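Long-range contact in uncharacterized protein Atu1656/AGR_C_3050 (Agrobacterium tumefaciens, PDB 2OJH), which is of unknown function but belongs to the TolB family and folds as a six-bladed beta-propeller: residues M20-M34 and D282-V294. Numbering follows the deposited sequence.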
loop_
_atom_site.group_PDB
_atom_site.type_symbol
_atom_site.label_atom_id
_atom_site.label_comp_id
_atom_site.label_asym_id
_atom_site.label_seq_id
_atom_site.Cartn_x
_atom_site.Cartn_y
_atom_site.Cartn_z
HETATM N N MSE A 20 10.491 0.993 22.365
HETATM C CA MSE A 20 9.922 1.346 21.064
HETATM C C MSE A 20 9.553 0.101 20.269
HETATM O O MSE A 20 10.268 -0.901 20.294
HETATM C CB MSE A 20 10.845 2.264 20.262
HETATM C CG MSE A 20 11.157 3.574 20.958
HETATM SE SE MSE A 20 9.584 4.623 21.472
HETATM C CE MSE A 20 9.352 4.103 23.348
ATOM N N ARG A 21 8.419 0.177 19.590
ATOM C CA ARG A 21 7.965 -0.902 18.715
ATOM C C ARG A 21 7.946 -0.511 17.249
ATOM O O ARG A 21 8.284 -1.325 16.396
ATOM C CB ARG A 21 6.557 -1.371 19.119
ATOM C CG ARG A 21 5.982 -2.460 18.228
ATOM C CD ARG A 21 6.678 -3.797 18.429
ATOM N NE ARG A 21 5.867 -4.875 17.862
ATOM C CZ ARG A 21 6.256 -5.687 16.883
ATOM N NH1 ARG A 21 7.474 -5.570 16.362
ATOM N NH2 ARG A 21 5.415 -6.628 16.437
ATOM N N SER A 22 7.502 0.715 16.959
ATOM C CA SER A 22 7.430 1.209 15.598
ATOM C C SER A 22 8.229 2.497 15.490
ATOM O O SER A 22 8.210 3.315 16.411
ATOM C CB SER A 22 5.982 1.521 15.170
ATOM O OG SER A 22 5.077 0.493 15.536
ATOM N N SER A 23 8.910 2.643 14.348
ATOM C CA SER A 23 9.635 3.848 13.956
ATOM C C SER A 23 9.122 4.255 12.582
ATOM O O SER A 23 9.375 3.581 11.582
ATOM C CB SER A 23 11.143 3.577 13.902
ATOM O OG SER A 23 11.877 4.770 13.655
ATOM N N ILE A 24 8.346 5.333 12.558
ATOM C CA ILE A 24 7.819 5.886 11.319
ATOM C C ILE A 24 8.947 6.748 10.708
ATOM O O ILE A 24 9.450 7.689 11.342
ATOM C CB ILE A 24 6.501 6.709 11.554
ATOM C CG1 ILE A 24 5.359 5.825 12.115
ATOM C CG2 ILE A 24 5.996 7.256 10.227
ATOM C CD1 ILE A 24 5.505 5.353 13.509
ATOM N N GLU A 25 9.359 6.383 9.500
ATOM C CA GLU A 25 10.561 6.944 8.885
ATOM C C GLU A 25 10.341 7.367 7.435
ATOM O O GLU A 25 9.409 6.910 6.792
ATOM C CB GLU A 25 11.681 5.915 8.983
ATOM C CG GLU A 25 12.090 5.619 10.438
ATOM C CD GLU A 25 13.198 4.583 10.584
ATOM O OE1 GLU A 25 13.780 4.158 9.571
ATOM O OE2 GLU A 25 13.493 4.196 11.745
ATOM N N ILE A 26 11.219 8.224 6.913
ATOM C CA ILE A 26 11.154 8.649 5.517
ATOM C C ILE A 26 12.525 8.469 4.913
ATOM O O ILE A 26 13.524 8.716 5.586
ATOM C CB ILE A 26 10.770 10.130 5.466
ATOM C CG1 ILE A 26 9.278 10.286 5.800
ATOM C CG2 ILE A 26 11.158 10.743 4.119
ATOM C CD1 ILE A 26 8.929 11.756 6.187
ATOM N N PHE A 27 12.586 7.976 3.677
ATOM C CA PHE A 27 13.855 7.812 2.986
ATOM C C PHE A 27 13.746 8.623 1.702
ATOM O O PHE A 27 12.736 8.539 0.968
ATOM C CB PHE A 27 14.087 6.354 2.650
ATOM C CG PHE A 27 15.428 6.064 2.024
ATOM C CD1 PHE A 27 16.552 5.931 2.807
ATOM C CD2 PHE A 27 15.544 5.882 0.638
ATOM C CE1 PHE A 27 17.821 5.657 2.231
ATOM C CE2 PHE A 27 16.759 5.604 0.055
ATOM C CZ PHE A 27 17.917 5.480 0.854
ATOM N N ASN A 28 14.787 9.408 1.448
ATOM C CA ASN A 28 14.857 10.217 0.249
ATOM C C ASN A 28 15.713 9.447 -0.745
ATOM O O ASN A 28 16.885 9.195 -0.494
ATOM C CB ASN A 28 15.432 11.606 0.568
ATOM C CG ASN A 28 15.511 12.511 -0.667
ATOM O OD1 ASN A 28 16.038 12.113 -1.701
ATOM N ND2 ASN A 28 14.995 13.743 -0.550
ATOM N N ILE A 29 15.123 9.049 -1.872
ATOM C CA ILE A 29 15.864 8.269 -2.849
ATOM C C ILE A 29 16.852 9.077 -3.699
ATOM O O ILE A 29 17.717 8.497 -4.353
ATOM C CB ILE A 29 14.931 7.440 -3.783
ATOM C CG1 ILE A 29 14.085 8.353 -4.693
ATOM C CG2 ILE A 29 14.057 6.450 -2.970
ATOM C CD1 ILE A 29 13.614 7.623 -6.033
ATOM N N ARG A 30 16.735 10.402 -3.684
ATOM C CA ARG A 30 17.665 11.247 -4.429
ATOM C C ARG A 30 18.979 11.476 -3.662
ATOM O O ARG A 30 20.062 11.345 -4.213
ATOM C CB ARG A 30 16.996 12.592 -4.770
ATOM C CG ARG A 30 15.632 12.448 -5.463
ATOM C CD ARG A 30 15.690 11.505 -6.673
ATOM N NE ARG A 30 14.375 11.368 -7.295
ATOM C CZ ARG A 30 14.073 10.494 -8.246
ATOM N NH1 ARG A 30 14.992 9.652 -8.713
ATOM N NH2 ARG A 30 12.844 10.464 -8.742
ATOM N N THR A 31 18.859 11.823 -2.387
ATOM C CA THR A 31 20.005 12.139 -1.528
ATOM C C THR A 31 20.451 10.905 -0.735
ATOM O O THR A 31 21.536 10.896 -0.150
ATOM C CB THR A 31 19.643 13.226 -0.531
ATOM O OG1 THR A 31 18.618 12.723 0.320
ATOM C CG2 THR A 31 19.134 14.495 -1.236
ATOM N N ARG A 32 19.600 9.884 -0.718
ATOM C CA ARG A 32 19.811 8.628 0.002
ATOM C C ARG A 32 19.960 8.860 1.520
ATOM O O ARG A 32 20.719 8.183 2.201
ATOM C CB ARG A 32 20.969 7.815 -0.613
ATOM C CG ARG A 32 20.740 7.422 -2.105
ATOM C CD ARG A 32 19.658 6.367 -2.228
ATOM N NE ARG A 32 19.198 6.112 -3.594
ATOM C CZ ARG A 32 19.532 5.044 -4.309
ATOM N NH1 ARG A 32 20.354 4.130 -3.808
ATOM N NH2 ARG A 32 19.050 4.898 -5.540
ATOM N N LYS A 33 19.199 9.826 2.033
ATOM C CA LYS A 33 19.157 10.137 3.460
ATOM C C LYS A 33 17.816 9.689 4.042
ATOM O O LYS A 33 16.772 9.857 3.395
ATOM C CB LYS A 33 19.231 11.650 3.702
ATOM C CG LYS A 33 20.390 12.400 3.070
ATOM C CD LYS A 33 21.589 12.458 3.953
ATOM C CE LYS A 33 22.636 11.474 3.462
ATOM N NZ LYS A 33 23.914 12.215 3.396
HETATM N N MSE A 34 17.854 9.190 5.280
HETATM C CA MSE A 34 16.636 8.855 6.030
HETATM C C MSE A 34 16.377 9.813 7.189
HETATM O O MSE A 34 17.287 10.513 7.653
HETATM C CB MSE A 34 16.655 7.392 6.526
HETATM C CG MSE A 34 17.811 7.027 7.468
HETATM SE SE MSE A 34 17.173 5.713 8.779
HETATM C CE MSE A 34 15.807 6.867 9.608
ATOM N N ASP A 282 6.094 14.574 -4.298
ATOM C CA ASP A 282 7.249 14.976 -5.113
ATOM C C ASP A 282 8.040 13.810 -5.719
ATOM O O ASP A 282 8.949 14.038 -6.512
ATOM C CB ASP A 282 8.196 15.912 -4.339
ATOM C CG ASP A 282 8.925 15.222 -3.159
ATOM O OD1 ASP A 282 9.099 13.967 -3.123
ATOM O OD2 ASP A 282 9.367 15.970 -2.251
ATOM N N GLY A 283 7.732 12.579 -5.317
ATOM C CA GLY A 283 8.410 11.402 -5.887
ATOM C C GLY A 283 9.881 11.219 -5.516
ATOM O O GLY A 283 10.558 10.342 -6.074
ATOM N N ASP A 284 10.379 11.989 -4.545
ATOM C CA ASP A 284 11.784 11.870 -4.127
ATOM C C ASP A 284 11.940 11.100 -2.831
ATOM O O ASP A 284 13.047 10.659 -2.503
ATOM C CB ASP A 284 12.413 13.248 -3.950
ATOM C CG ASP A 284 12.407 14.048 -5.252
ATOM O OD1 ASP A 284 12.568 13.443 -6.338
ATOM O OD2 ASP A 284 12.239 15.263 -5.167
ATOM N N GLU A 285 10.837 10.935 -2.112
ATOM C CA GLU A 285 10.894 10.330 -0.781
ATOM C C GLU A 285 9.718 9.406 -0.589
ATOM O O GLU A 285 8.645 9.638 -1.160
ATOM C CB GLU A 285 10.842 11.400 0.322
ATOM C CG GLU A 285 11.919 12.434 0.199
ATOM C CD GLU A 285 11.902 13.489 1.296
ATOM O OE1 GLU A 285 10.819 13.941 1.710
ATOM O OE2 GLU A 285 13.006 13.889 1.694
ATOM N N PHE A 286 9.921 8.356 0.197
ATOM C CA PHE A 286 8.777 7.544 0.616
ATOM C C PHE A 286 8.764 7.326 2.136
ATOM O O PHE A 286 9.832 7.339 2.783
ATOM C CB PHE A 286 8.758 6.220 -0.171
ATOM C CG PHE A 286 9.954 5.358 0.078
ATOM C CD1 PHE A 286 9.976 4.538 1.188
ATOM C CD2 PHE A 286 11.040 5.345 -0.813
ATOM C CE1 PHE A 286 11.058 3.737 1.465
ATOM C CE2 PHE A 286 12.151 4.528 -0.561
ATOM C CZ PHE A 286 12.167 3.724 0.569
ATOM N N ALA A 287 7.562 7.122 2.704
ATOM C CA ALA A 287 7.387 6.803 4.111
ATOM C C ALA A 287 7.303 5.275 4.289
ATOM O O ALA A 287 6.863 4.561 3.380
ATOM C CB ALA A 287 6.095 7.502 4.670
ATOM N N TYR A 288 7.765 4.795 5.444
ATOM C CA TYR A 288 7.778 3.364 5.780
ATOM C C TYR A 288 7.866 3.201 7.310
ATOM O O TYR A 288 8.162 4.171 8.030
ATOM C CB TYR A 288 8.934 2.640 5.057
ATOM C CG TYR A 288 10.299 3.085 5.528
ATOM C CD1 TYR A 288 10.875 4.269 5.047
ATOM C CD2 TYR A 288 11.012 2.331 6.484
ATOM C CE1 TYR A 288 12.128 4.705 5.519
ATOM C CE2 TYR A 288 12.250 2.757 6.958
ATOM C CZ TYR A 288 12.805 3.931 6.452
ATOM O OH TYR A 288 14.000 4.367 6.926
ATOM N N VAL A 289 7.588 1.997 7.818
ATOM C CA VAL A 289 7.733 1.724 9.247
ATOM C C VAL A 289 8.769 0.649 9.429
ATOM O O VAL A 289 8.671 -0.403 8.815
ATOM C CB VAL A 289 6.419 1.265 9.932
ATOM C CG1 VAL A 289 6.553 1.298 11.483
ATOM C CG2 VAL A 289 5.224 2.151 9.483
ATOM N N ARG A 290 9.748 0.937 10.279
ATOM C CA ARG A 290 10.744 -0.021 10.714
ATOM C C ARG A 290 10.250 -0.491 12.088
ATOM O O ARG A 290 9.721 0.302 12.868
ATOM C CB ARG A 290 12.109 0.697 10.815
ATOM C CG ARG A 290 13.250 -0.060 11.497
ATOM C CD ARG A 290 14.460 0.893 11.775
ATOM N NE ARG A 290 14.839 1.593 10.552
ATOM C CZ ARG A 290 15.678 1.114 9.642
ATOM N NH1 ARG A 290 16.274 -0.065 9.825
ATOM N NH2 ARG A 290 15.941 1.821 8.545
ATOM N N TYR A 291 10.425 -1.772 12.382
ATOM C CA TYR A 291 9.981 -2.293 13.664
ATOM C C TYR A 291 11.155 -2.727 14.511
ATOM O O TYR A 291 12.275 -2.832 14.024
ATOM C CB TYR A 291 8.969 -3.435 13.480
ATOM C CG TYR A 291 7.729 -2.968 12.780
ATOM C CD1 TYR A 291 6.722 -2.317 13.491
ATOM C CD2 TYR A 291 7.597 -3.112 11.405
ATOM C CE1 TYR A 291 5.589 -1.844 12.855
ATOM C CE2 TYR A 291 6.466 -2.642 10.739
ATOM C CZ TYR A 291 5.472 -2.018 11.482
ATOM O OH TYR A 291 4.356 -1.545 10.875
ATOM N N PHE A 292 10.890 -2.947 15.791
ATOM C CA PHE A 292 11.898 -3.481 16.715
ATOM C C PHE A 292 11.312 -4.749 17.326
ATOM O O PHE A 292 10.110 -4.792 17.605
ATOM C CB PHE A 292 12.208 -2.445 17.799
ATOM C CG PHE A 292 12.581 -1.099 17.247
ATOM C CD1 PHE A 292 13.853 -0.878 16.709
ATOM C CD2 PHE A 292 11.665 -0.061 17.237
ATOM C CE1 PHE A 292 14.198 0.366 16.160
ATOM C CE2 PHE A 292 12.011 1.192 16.705
ATOM C CZ PHE A 292 13.272 1.396 16.161
ATOM N N PRO A 293 12.132 -5.802 17.495
ATOM C CA PRO A 293 11.616 -7.034 18.089
ATOM C C PRO A 293 10.933 -6.846 19.461
ATOM O O PRO A 293 11.337 -5.976 20.240
ATOM C CB PRO A 293 12.870 -7.922 18.230
ATOM C CG PRO A 293 14.033 -7.055 17.951
ATOM C CD PRO A 293 13.541 -5.937 17.086
ATOM N N VAL A 294 9.906 -7.652 19.736
ATOM C CA VAL A 294 9.182 -7.552 21.011
ATOM C C VAL A 294 9.927 -8.243 22.137
ATOM O O VAL A 294 10.701 -9.167 21.883
ATOM C CB VAL A 294 7.735 -8.088 20.933
ATOM C CG1 VAL A 294 6.930 -7.266 19.972
ATOM C CG2 VAL A 294 7.700 -9.562 20.552
HETATM O O HOH W 1 9.697 -3.764 20.761
HETATM O O HOH W 2 10.870 13.253 -8.308
#
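E25 OE1 is held chiefly by R290, whose NE makes a nearly straight salt bridge of 2.9 Å from within its own guanidinium plane, meeting the oxygen on its syn side, somewhat out of the carboxylate plane. Y288 OH lies 2.7 Å from the same E25 OE1, a weak hydrogen bond. The other carboxylate oxygen spends its anti lone pair on S23 OG, so both oxygens are engaged. Y288 CG sits between its backbone N and carbonyl carbon (chi1 66°), which swings the ring across to the neighbouring strand; E25 CB then rests over its face, 3.8 Å from the centroid, in a CH-pi contact. F286 adopts the same torsion and receives F27 CB over its face, while I29 CG2 meets its edge at 3.6 Å from F286 CE2.

The opposite face is apolar around I24, I26, A287 and V289, small and branched residues that suit close packing on strands 45-49 and 55-60 of the next blade. Backbone hydrogen bonds join the antiparallel strands 22-28 and 285-291, in pairs at S23-R290, E25-Y288 and F27-F286. At one end R30 NE pairs with D284 OD1 at 2.9 Å; at the other R21 NH1 reaches F292 O at 3.0 Å, and R21 also bridges to D246.

Uniting chain ends in one blade is the "velcro" closure of beta-propellers: backbone bonds fasten the ring, and the salt bridge of buried E25, whose charge R290 probably offsets, ties the same two strands through their side chains.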